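PDB 3PNZ: phosphotriesterase family protein from Listeria monocytogenes serotype 4b str. H7858, which is a lactonase of the amidohydrolase fold that binds two zinc ions and probably hydrolyses phosphorylated sugar lactones. Local coordinates for residues T67-Y71 with F95-W101; G156-I162 with H187-M193; I206-Y210 with T231-M235. One frame throughout, in Å; residues are numbered along the deposited sequence.

Each contact joins loops next to neighbouring strands of one (beta/alpha) barrel, two after the strands and one before them. Interactions 1 and 2 lie beside the zinc site, their centres 13 Å apart, and they touch: Asn-96 O packs 3.3 Å from His-187 CB, and Lys-97 CD lies 3.7 Å from His-187 CE1. Asn-96 and Lys-97 of interaction 1 bind a phosphate, probably from the crystallisation liquor, that also approaches the zinc ligand His-187 of interaction 2. Interaction 3 lies at the opposite end of the strands, its centre about 17 Å from that of interaction 2 and about 22 Å from that of interaction 1, and touches neither.

Interaction 1: residues T67-Y71 with F95-W101; sequences TAVDY and FNKSFLW. With PO4 (phosphate ion), chain K.
Asp-70 accepts from Asn-96, Lys-97 and Trp-101, tying the loop after strand 62-65 to the loop after strand 88-92 at the catalytic end of the (beta/alpha) barrel. Asn-96 N bridges both carboxylate oxygens on their syn sides, 3.0 Å from Asp-70 OD1 and from OD2. Lys-97 N adds a nearly straight bond to OD2 (168°), while Trp-101 NE1, with Asp-70 OD2 close to its indole plane, takes the anti side of that oxygen at 2.8 Å. These bonds should fix the carboxylate's rotation and help to stabilise its negative charge. Nearby, Ala-68 CB packs on the Phe-95 to Asn-96 peptide, and Leu-100 CD1 meets the edge of the Tyr-71 ring, 3.5 Å from Tyr-71 CD1. In the second shell, helices 119-124 and 164-180 touch the Phe-95 and Trp-101 side chains. The 96-97 loop presents two side chains to a phosphate, probably from the crystallisation liquor. Asn-96 CG stands anti to the backbone N (chi1 -177°), and ND2 donates to phosphate O2. Phosphate O1 sits over a face of Tyr-71, toward its rim. The extended chain of Lys-97 ends with NZ 2.7 Å from both phosphate O2 and O4.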
loop_
_atom_site.group_PDB
_atom_site.type_symbol
_atom_site.label_atom_id
_atom_site.label_comp_id
_atom_site.label_asym_id
_atom_site.label_seq_id
_atom_site.Cartn_x
_atom_site.Cartn_y
_atom_site.Cartn_z
ATOM N N THR A 67 -4.889 -3.562 0.207
ATOM C CA THR A 67 -5.569 -4.728 -0.355
ATOM C C THR A 67 -6.338 -4.348 -1.616
ATOM O O THR A 67 -7.281 -3.544 -1.562
ATOM C CB THR A 67 -6.544 -5.357 0.667
ATOM O OG1 THR A 67 -5.862 -5.577 1.911
ATOM C CG2 THR A 67 -7.112 -6.670 0.139
ATOM N N ALA A 68 -5.936 -4.936 -2.740
ATOM C CA ALA A 68 -6.532 -4.643 -4.044
ATOM C C ALA A 68 -7.542 -5.722 -4.438
ATOM O O ALA A 68 -7.736 -6.682 -3.701
ATOM C CB ALA A 68 -5.442 -4.510 -5.106
ATOM N N VAL A 69 -8.162 -5.585 -5.610
ATOM C CA VAL A 69 -9.298 -6.446 -5.962
ATOM C C VAL A 69 -8.906 -7.916 -6.124
ATOM O O VAL A 69 -9.722 -8.810 -5.883
ATOM C CB VAL A 69 -10.029 -5.953 -7.234
ATOM C CG1 VAL A 69 -9.218 -6.271 -8.490
ATOM C CG2 VAL A 69 -11.416 -6.573 -7.317
ATOM N N ASP A 70 -7.657 -8.156 -6.516
ATOM C CA ASP A 70 -7.142 -9.515 -6.695
ATOM C C ASP A 70 -6.655 -10.157 -5.385
ATOM O O ASP A 70 -6.182 -11.296 -5.378
ATOM C CB ASP A 70 -6.029 -9.528 -7.761
ATOM C CG ASP A 70 -4.961 -8.455 -7.525
ATOM O OD1 ASP A 70 -5.123 -7.609 -6.621
ATOM O OD2 ASP A 70 -3.939 -8.465 -8.248
ATOM N N TYR A 71 -6.789 -9.440 -4.275
ATOM C CA TYR A 71 -6.258 -9.915 -3.004
ATOM C C TYR A 71 -7.361 -10.205 -1.977
ATOM O O TYR A 71 -7.114 -10.215 -0.771
ATOM C CB TYR A 71 -5.215 -8.925 -2.452
ATOM C CG TYR A 71 -4.128 -9.596 -1.644
ATOM C CD1 TYR A 71 -3.183 -10.405 -2.261
ATOM C CD2 TYR A 71 -4.054 -9.431 -0.271
ATOM C CE1 TYR A 71 -2.188 -11.034 -1.529
ATOM C CE2 TYR A 71 -3.057 -10.060 0.477
ATOM C CZ TYR A 71 -2.129 -10.859 -0.166
ATOM O OH TYR A 71 -1.136 -11.486 0.559
ATOM N N PHE A 95 -5.182 -3.031 -8.751
ATOM C CA PHE A 95 -4.612 -4.373 -8.872
ATOM C C PHE A 95 -3.324 -4.516 -8.052
ATOM O O PHE A 95 -2.603 -3.542 -7.864
ATOM C CB PHE A 95 -4.320 -4.660 -10.353
ATOM C CG PHE A 95 -5.426 -4.241 -11.283
ATOM C CD1 PHE A 95 -6.431 -5.132 -11.637
ATOM C CD2 PHE A 95 -5.469 -2.955 -11.796
ATOM C CE1 PHE A 95 -7.453 -4.751 -12.485
ATOM C CE2 PHE A 95 -6.491 -2.562 -12.648
ATOM C CZ PHE A 95 -7.489 -3.463 -12.993
ATOM N N ASN A 96 -3.029 -5.731 -7.577
ATOM C CA ASN A 96 -1.851 -5.967 -6.724
ATOM C C ASN A 96 -0.645 -6.553 -7.465
ATOM O O ASN A 96 0.453 -6.003 -7.375
ATOM C CB ASN A 96 -2.225 -6.833 -5.510
ATOM C CG ASN A 96 -1.058 -7.055 -4.531
ATOM O OD1 ASN A 96 -1.255 -7.604 -3.446
ATOM N ND2 ASN A 96 0.146 -6.636 -4.908
ATOM N N LYS A 97 -0.840 -7.658 -8.190
ATOM C CA LYS A 97 0.253 -8.345 -8.894
ATOM C C LYS A 97 -0.273 -9.531 -9.722
ATOM O O LYS A 97 -1.159 -10.251 -9.268
ATOM C CB LYS A 97 1.335 -8.819 -7.908
ATOM C CG LYS A 97 0.810 -9.629 -6.723
ATOM C CD LYS A 97 1.858 -9.694 -5.625
ATOM C CE LYS A 97 1.343 -10.390 -4.384
ATOM N NZ LYS A 97 2.297 -10.226 -3.236
ATOM N N SER A 98 0.287 -9.740 -10.910
ATOM C CA SER A 98 -0.324 -10.631 -11.903
ATOM C C SER A 98 -0.369 -12.116 -11.553
ATOM O O SER A 98 -1.229 -12.831 -12.065
ATOM C CB SER A 98 0.310 -10.455 -13.284
ATOM O OG SER A 98 1.636 -10.960 -13.305
ATOM N N PHE A 99 0.529 -12.597 -10.697
ATOM C CA PHE A 99 0.476 -14.016 -10.344
ATOM C C PHE A 99 -0.811 -14.361 -9.592
ATOM O O PHE A 99 -1.302 -15.486 -9.672
ATOM C CB PHE A 99 1.757 -14.510 -9.629
ATOM C CG PHE A 99 1.809 -14.230 -8.140
ATOM C CD1 PHE A 99 1.015 -14.939 -7.247
ATOM C CD2 PHE A 99 2.706 -13.300 -7.629
ATOM C CE1 PHE A 99 1.084 -14.698 -5.876
ATOM C CE2 PHE A 99 2.781 -13.054 -6.257
ATOM C CZ PHE A 99 1.969 -13.754 -5.383
ATOM N N LEU A 100 -1.380 -13.377 -8.901
ATOM C CA LEU A 100 -2.650 -13.565 -8.199
ATOM C C LEU A 100 -3.821 -13.781 -9.150
ATOM O O LEU A 100 -4.883 -14.247 -8.737
ATOM C CB LEU A 100 -2.969 -12.338 -7.343
ATOM C CG LEU A 100 -2.017 -12.025 -6.197
ATOM C CD1 LEU A 100 -2.360 -10.652 -5.629
ATOM C CD2 LEU A 100 -2.114 -13.118 -5.141
ATOM N N TRP A 101 -3.639 -13.420 -10.411
ATOM C CA TRP A 101 -4.770 -13.360 -11.338
ATOM C C TRP A 101 -5.289 -14.733 -11.757
ATOM O O TRP A 101 -6.312 -14.836 -12.438
ATOM C CB TRP A 101 -4.427 -12.498 -12.556
ATOM C CG TRP A 101 -4.122 -11.087 -12.161
ATOM C CD1 TRP A 101 -4.335 -10.519 -10.932
ATOM C CD2 TRP A 101 -3.558 -10.064 -12.983
ATOM N NE1 TRP A 101 -3.928 -9.206 -10.941
ATOM C CE2 TRP A 101 -3.443 -8.903 -12.187
ATOM C CE3 TRP A 101 -3.124 -10.016 -14.310
ATOM C CZ2 TRP A 101 -2.921 -7.710 -12.680
ATOM C CZ3 TRP A 101 -2.606 -8.823 -14.802
ATOM C CH2 TRP A 101 -2.512 -7.688 -13.985
HETATM P P PO4 K . 1.600 -7.898 -1.206
HETATM O O1 PO4 K . 0.117 -8.090 -0.975
HETATM O O2 PO4 K . 1.822 -7.597 -2.664
HETATM O O3 PO4 K . 2.138 -6.750 -0.401
HETATM O O4 PO4 K . 2.353 -9.131 -0.770
HETATM O O HOH W 1 -3.257 -6.269 -2.394
HETATM O O HOH W 2 -6.210 -14.062 -6.159
HETATM O O HOH W 3 1.258 -12.549 -1.511
#

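Interaction 2: residues G156-I162 with H187-M193; sequences GTGYNMI and HTEAGTM
Thr-157 N donates to His-187 O at 3.2 Å, a backbone bond within the single bridge that pairs Gly-156 with His-187. This is the tight end of the contact. The alpha carbons of Gly-156 and His-187 stand 4.3 Å apart, with Gly-156 CA resting against His-187 CB and O. His-187 CG is anti to the backbone N (chi1 165°), and the imidazole turns its edge to Thr-157 O, which lies near the ring plane. One ring nitrogen, ND1, ligates a zinc ion; the other, His-187 NE2, donates to Glu-189 OE1 at 2.8 Å. OE1 lies close to the imidazole plane, while NE2 stands above the Glu-189 carboxylate plane. Glu-189 CB and CG meanwhile lie along the Gly-158 to Tyr-159 peptide. A water knits the middle, accepting from Thr-157 OG1 and Glu-189 N and donating to Gly-158 O and Thr-192 O; Thr-157 OG1 also bonds Gln-197 of helix 194-203. Met-193, bent at both chi2 and chi3, packs closely too: SD lies 3.5 Å from Asn-160 C, and CE passes Ile-162 CG1 at 3.8 Å, the two side chains running in opposite directions.

The looser, exposed side is formed by Tyr-159, Asn-160 and Met-161 of the type II turn from Gly-158 to Met-161. It is tied by Asn-160 N to Thr-192 OG1, 3.0 Å and almost straight at 170°; that hydroxyl in turn donates to Glu-189 O. The Tyr-159 ring meets Ala-190 CB and Thr-192 CG2 at about 4.0 Å. The contact belongs to the binuclear zinc site at the strand ends of the amidohydrolase barrel, where His-187, His-215 and carboxylated Lys-154 ligate one zinc ion.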
loop_
_atom_site.group_PDB
_atom_site.type_symbol
_atom_site.label_atom_id
_atom_site.label_comp_id
_atom_site.label_asym_id
_atom_site.label_seq_id
_atom_site.Cartn_x
_atom_site.Cartn_y
_atom_site.Cartn_z
ATOM N N GLY A 156 0.628 -3.307 -10.077
ATOM C CA GLY A 156 1.794 -4.056 -9.649
ATOM C C GLY A 156 2.461 -4.766 -10.805
ATOM O O GLY A 156 1.819 -5.119 -11.802
ATOM N N THR A 157 3.766 -4.965 -10.676
ATOM C CA THR A 157 4.536 -5.628 -11.731
ATOM C C THR A 157 5.294 -6.829 -11.155
ATOM O O THR A 157 5.328 -7.028 -9.940
ATOM C CB THR A 157 5.514 -4.647 -12.424
ATOM O OG1 THR A 157 6.317 -3.978 -11.440
ATOM C CG2 THR A 157 4.750 -3.590 -13.236
ATOM N N GLY A 158 5.902 -7.626 -12.029
ATOM C CA GLY A 158 6.518 -8.875 -11.608
ATOM C C GLY A 158 8.005 -8.798 -11.337
ATOM O O GLY A 158 8.620 -7.723 -11.405
ATOM N N TYR A 159 8.591 -9.954 -11.028
ATOM C CA TYR A 159 10.005 -9.988 -10.688
ATOM C C TYR A 159 10.858 -9.758 -11.932
ATOM O O TYR A 159 10.961 -10.629 -12.801
ATOM C CB TYR A 159 10.383 -11.309 -10.021
ATOM C CG TYR A 159 11.869 -11.396 -9.777
ATOM C CD1 TYR A 159 12.495 -10.517 -8.898
ATOM C CD2 TYR A 159 12.650 -12.345 -10.432
ATOM C CE1 TYR A 159 13.860 -10.580 -8.670
ATOM C CE2 TYR A 159 14.019 -12.417 -10.214
ATOM C CZ TYR A 159 14.616 -11.534 -9.334
ATOM O OH TYR A 159 15.972 -11.591 -9.128
ATOM N N ASN A 160 11.482 -8.587 -12.004
ATOM C CA ASN A 160 12.297 -8.206 -13.154
ATOM C C ASN A 160 11.537 -8.271 -14.476
ATOM O O ASN A 160 12.125 -8.521 -15.529
ATOM C CB ASN A 160 13.595 -9.032 -13.214
ATOM C CG ASN A 160 14.740 -8.360 -12.482
ATOM O OD1 ASN A 160 14.647 -7.193 -12.088
ATOM N ND2 ASN A 160 15.841 -9.082 -12.322
ATOM N N MET A 161 10.221 -8.051 -14.407
ATOM C CA MET A 161 9.341 -8.157 -15.573
ATOM C C MET A 161 8.217 -7.114 -15.514
ATOM O O MET A 161 7.696 -6.833 -14.433
ATOM C CB MET A 161 8.694 -9.551 -15.619
ATOM C CG MET A 161 9.644 -10.733 -15.873
ATOM S SD MET A 161 8.834 -12.352 -15.745
ATOM C CE MET A 161 8.686 -12.545 -13.971
ATOM N N ILE A 162 7.850 -6.544 -16.662
ATOM C CA ILE A 162 6.554 -5.888 -16.797
ATOM C C ILE A 162 5.926 -6.574 -18.002
ATOM O O ILE A 162 6.350 -6.361 -19.135
ATOM C CB ILE A 162 6.650 -4.376 -17.011
ATOM C CG1 ILE A 162 7.323 -3.712 -15.809
ATOM C CG2 ILE A 162 5.237 -3.782 -17.220
ATOM C CD1 ILE A 162 7.300 -2.183 -15.872
ATOM N N HIS A 187 3.047 -1.813 -6.595
ATOM C CA HIS A 187 3.764 -2.948 -6.042
ATOM C C HIS A 187 4.968 -3.205 -6.938
ATOM O O HIS A 187 4.817 -3.290 -8.147
ATOM C CB HIS A 187 2.867 -4.183 -6.048
ATOM C CG HIS A 187 3.608 -5.463 -5.841
ATOM N ND1 HIS A 187 3.729 -6.060 -4.608
ATOM C CD2 HIS A 187 4.267 -6.263 -6.715
ATOM C CE1 HIS A 187 4.432 -7.177 -4.726
ATOM N NE2 HIS A 187 4.769 -7.323 -5.995
ATOM N N THR A 188 6.158 -3.289 -6.351
ATOM C CA THR A 188 7.304 -3.814 -7.075
ATOM C C THR A 188 7.623 -5.173 -6.468
ATOM O O THR A 188 7.581 -5.351 -5.245
ATOM C CB THR A 188 8.553 -2.908 -7.017
ATOM O OG1 THR A 188 9.003 -2.764 -5.665
ATOM C CG2 THR A 188 8.273 -1.534 -7.632
ATOM N N GLU A 189 7.915 -6.138 -7.324
ATOM C CA GLU A 189 8.252 -7.472 -6.846
ATOM C C GLU A 189 9.735 -7.489 -6.484
ATOM O O GLU A 189 10.594 -7.270 -7.342
ATOM C CB GLU A 189 7.950 -8.505 -7.925
ATOM C CG GLU A 189 8.087 -9.935 -7.439
ATOM C CD GLU A 189 7.156 -10.258 -6.283
ATOM O OE1 GLU A 189 5.973 -9.843 -6.327
ATOM O OE2 GLU A 189 7.604 -10.938 -5.333
ATOM N N ALA A 190 10.030 -7.718 -5.208
ATOM C CA ALA A 190 11.411 -7.669 -4.721
ATOM C C ALA A 190 12.064 -6.332 -5.049
ATOM O O ALA A 190 13.272 -6.251 -5.248
ATOM C CB ALA A 190 12.237 -8.839 -5.297
ATOM N N GLY A 191 11.264 -5.274 -5.117
ATOM C CA GLY A 191 11.831 -3.956 -5.346
ATOM C C GLY A 191 12.377 -3.717 -6.742
ATOM O O GLY A 191 13.165 -2.790 -6.955
ATOM N N THR A 192 11.962 -4.541 -7.703
ATOM C CA THR A 192 12.415 -4.381 -9.081
ATOM C C THR A 192 11.438 -3.598 -9.969
ATOM O O THR A 192 10.247 -3.490 -9.674
ATOM C CB THR A 192 12.677 -5.749 -9.746
ATOM O OG1 THR A 192 11.434 -6.446 -9.904
ATOM C CG2 THR A 192 13.627 -6.589 -8.891
ATOM N N MET A 193 11.984 -3.048 -11.050
ATOM C CA MET A 193 11.224 -2.466 -12.157
ATOM C C MET A 193 10.688 -1.060 -11.889
ATOM O O MET A 193 9.883 -0.551 -12.667
ATOM C CB MET A 193 10.091 -3.390 -12.610
ATOM C CG MET A 193 10.565 -4.800 -12.999
ATOM S SD MET A 193 11.948 -4.807 -14.190
ATOM C CE MET A 193 11.103 -4.343 -15.690
HETATM O O HOH W 4 8.202 -5.383 -10.128
#

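Interaction 3: residues I206-Y210 with T231-M235; sequences IPLEY and TGAFM
Apolar and backbone packing without a direct hydrogen bond joins the 206-210 turn to residues 231-235 at the end of the barrel remote from the zinc ions, where chains leave helices 194-203 and 222-229 to enter strands 211-213 and 234-237. Leu-208 is the main apolar side chain. Its CD1 lies 3.6 Å from Thr-231 CB, the two side chains crossing obliquely, and its CB rests near Thr-231 O. Ile-198 of helix 194-203 touches both Leu-208 and Thr-231.

Beyond this point the backbones come close, with the alpha carbons of Glu-209 and Ala-233 4.5 Å apart. Two weak CA-H...O contacts run in opposite senses: Ala-233 CA approaches Leu-208 O at 3.3 Å, and Glu-209 CA approaches Gly-232 O at 3.5 Å. Phe-234 swings its ring back toward the turn, with CG anti to the carbonyl carbon (chi1 -73°), and brings CE2 to 3.5 Å from Glu-209 O. That oxygen lies near the ring plane, and it is hydrogen-bonded to a glycerol, probably from the crystallisation liquor. On the outer side a water spans the segments, donating to Glu-209 OE2 and Thr-231 O, each at 2.8 Å. Glu-209 bends at chi2 to bring its carboxylate there.

The segment 231-235 is shaped from within: Thr-231 OG1 accepts from Ala-233 N in an ST turn and bonds Val-228 O, while Gly-232 leaves the helix with positive phi (99°). Two helix-to-strand connections side by side, feeding neighbouring parallel strands, are characteristic of successive beta-alpha-beta crossovers in a TIM barrel.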
loop_
_atom_site.group_PDB
_atom_site.type_symbol
_atom_site.label_atom_id
_atom_site.label_comp_id
_atom_site.label_asym_id
_atom_site.label_seq_id
_atom_site.Cartn_x
_atom_site.Cartn_y
_atom_site.Cartn_z
ATOM N N ILE A 206 1.870 11.268 -16.212
ATOM C CA ILE A 206 1.662 11.268 -14.762
ATOM C C ILE A 206 2.838 11.918 -14.037
ATOM O O ILE A 206 3.972 11.449 -14.127
ATOM C CB ILE A 206 1.509 9.812 -14.225
ATOM C CG1 ILE A 206 0.299 9.110 -14.855
ATOM C CG2 ILE A 206 1.424 9.800 -12.695
ATOM C CD1 ILE A 206 -1.052 9.599 -14.357
ATOM N N PRO A 207 2.579 13.020 -13.314
ATOM C CA PRO A 207 3.639 13.573 -12.466
ATOM C C PRO A 207 4.101 12.539 -11.435
ATOM O O PRO A 207 3.279 11.974 -10.710
ATOM C CB PRO A 207 2.951 14.755 -11.770
ATOM C CG PRO A 207 1.820 15.135 -12.708
ATOM C CD PRO A 207 1.336 13.806 -13.253
ATOM N N LEU A 208 5.406 12.305 -11.359
ATOM C CA LEU A 208 5.909 11.184 -10.569
ATOM C C LEU A 208 5.786 11.392 -9.064
ATOM O O LEU A 208 5.825 10.423 -8.286
ATOM C CB LEU A 208 7.347 10.838 -10.985
ATOM C CG LEU A 208 7.381 10.456 -12.473
ATOM C CD1 LEU A 208 8.794 10.380 -13.011
ATOM C CD2 LEU A 208 6.624 9.151 -12.690
ATOM N N GLU A 209 5.610 12.643 -8.634
ATOM C CA GLU A 209 5.409 12.890 -7.217
ATOM C C GLU A 209 4.006 12.461 -6.776
ATOM O O GLU A 209 3.680 12.525 -5.592
ATOM C CB GLU A 209 5.673 14.361 -6.859
ATOM C CG GLU A 209 4.663 15.336 -7.435
ATOM C CD GLU A 209 5.049 15.892 -8.801
ATOM O OE1 GLU A 209 4.564 16.992 -9.146
ATOM O OE2 GLU A 209 5.823 15.251 -9.545
ATOM N N TYR A 210 3.183 12.015 -7.722
ATOM C CA TYR A 210 1.861 11.472 -7.399
ATOM C C TYR A 210 1.904 9.975 -7.114
ATOM O O TYR A 210 0.869 9.351 -6.868
ATOM C CB TYR A 210 0.883 11.693 -8.560
ATOM C CG TYR A 210 0.547 13.139 -8.879
ATOM C CD1 TYR A 210 1.001 14.188 -8.085
ATOM C CD2 TYR A 210 -0.229 13.445 -9.987
ATOM C CE1 TYR A 210 0.681 15.518 -8.406
ATOM C CE2 TYR A 210 -0.558 14.765 -10.312
ATOM C CZ TYR A 210 -0.095 15.790 -9.515
ATOM O OH TYR A 210 -0.419 17.100 -9.836
ATOM N N THR A 231 13.168 11.383 -9.206
ATOM C CA THR A 231 11.943 11.632 -9.961
ATOM C C THR A 231 10.890 12.349 -9.126
ATOM O O THR A 231 9.948 12.917 -9.669
ATOM C CB THR A 231 11.297 10.333 -10.483
ATOM O OG1 THR A 231 10.760 9.583 -9.383
ATOM C CG2 THR A 231 12.302 9.495 -11.276
ATOM N N GLY A 232 11.046 12.303 -7.807
ATOM C CA GLY A 232 10.082 12.891 -6.899
ATOM C C GLY A 232 9.103 11.900 -6.299
ATOM O O GLY A 232 8.351 12.245 -5.390
ATOM N N ALA A 233 9.118 10.660 -6.791
ATOM C CA ALA A 233 8.263 9.611 -6.243
ATOM C C ALA A 233 8.488 9.372 -4.754
ATOM O O ALA A 233 9.604 9.490 -4.237
ATOM C CB ALA A 233 8.464 8.300 -7.006
ATOM N N PHE A 234 7.410 9.011 -4.078
ATOM C CA PHE A 234 7.506 8.546 -2.711
ATOM C C PHE A 234 8.046 7.124 -2.730
ATOM O O PHE A 234 7.775 6.362 -3.660
ATOM C CB PHE A 234 6.149 8.606 -2.013
ATOM C CG PHE A 234 5.712 10.012 -1.673
ATOM C CD1 PHE A 234 6.018 10.565 -0.441
ATOM C CD2 PHE A 234 5.017 10.778 -2.598
ATOM C CE1 PHE A 234 5.614 11.867 -0.125
ATOM C CE2 PHE A 234 4.614 12.074 -2.298
ATOM C CZ PHE A 234 4.913 12.613 -1.059
ATOM N N MET A 235 8.806 6.781 -1.699
ATOM C CA MET A 235 9.460 5.473 -1.633
ATOM C C MET A 235 9.083 4.809 -0.337
ATOM O O MET A 235 9.374 5.322 0.748
ATOM C CB MET A 235 10.968 5.633 -1.761
ATOM C CG MET A 235 11.336 6.235 -3.114
ATOM S SD MET A 235 13.076 6.578 -3.256
ATOM C CE MET A 235 13.705 4.883 -3.320
HETATM O O HOH W 5 8.595 15.346 -9.298
#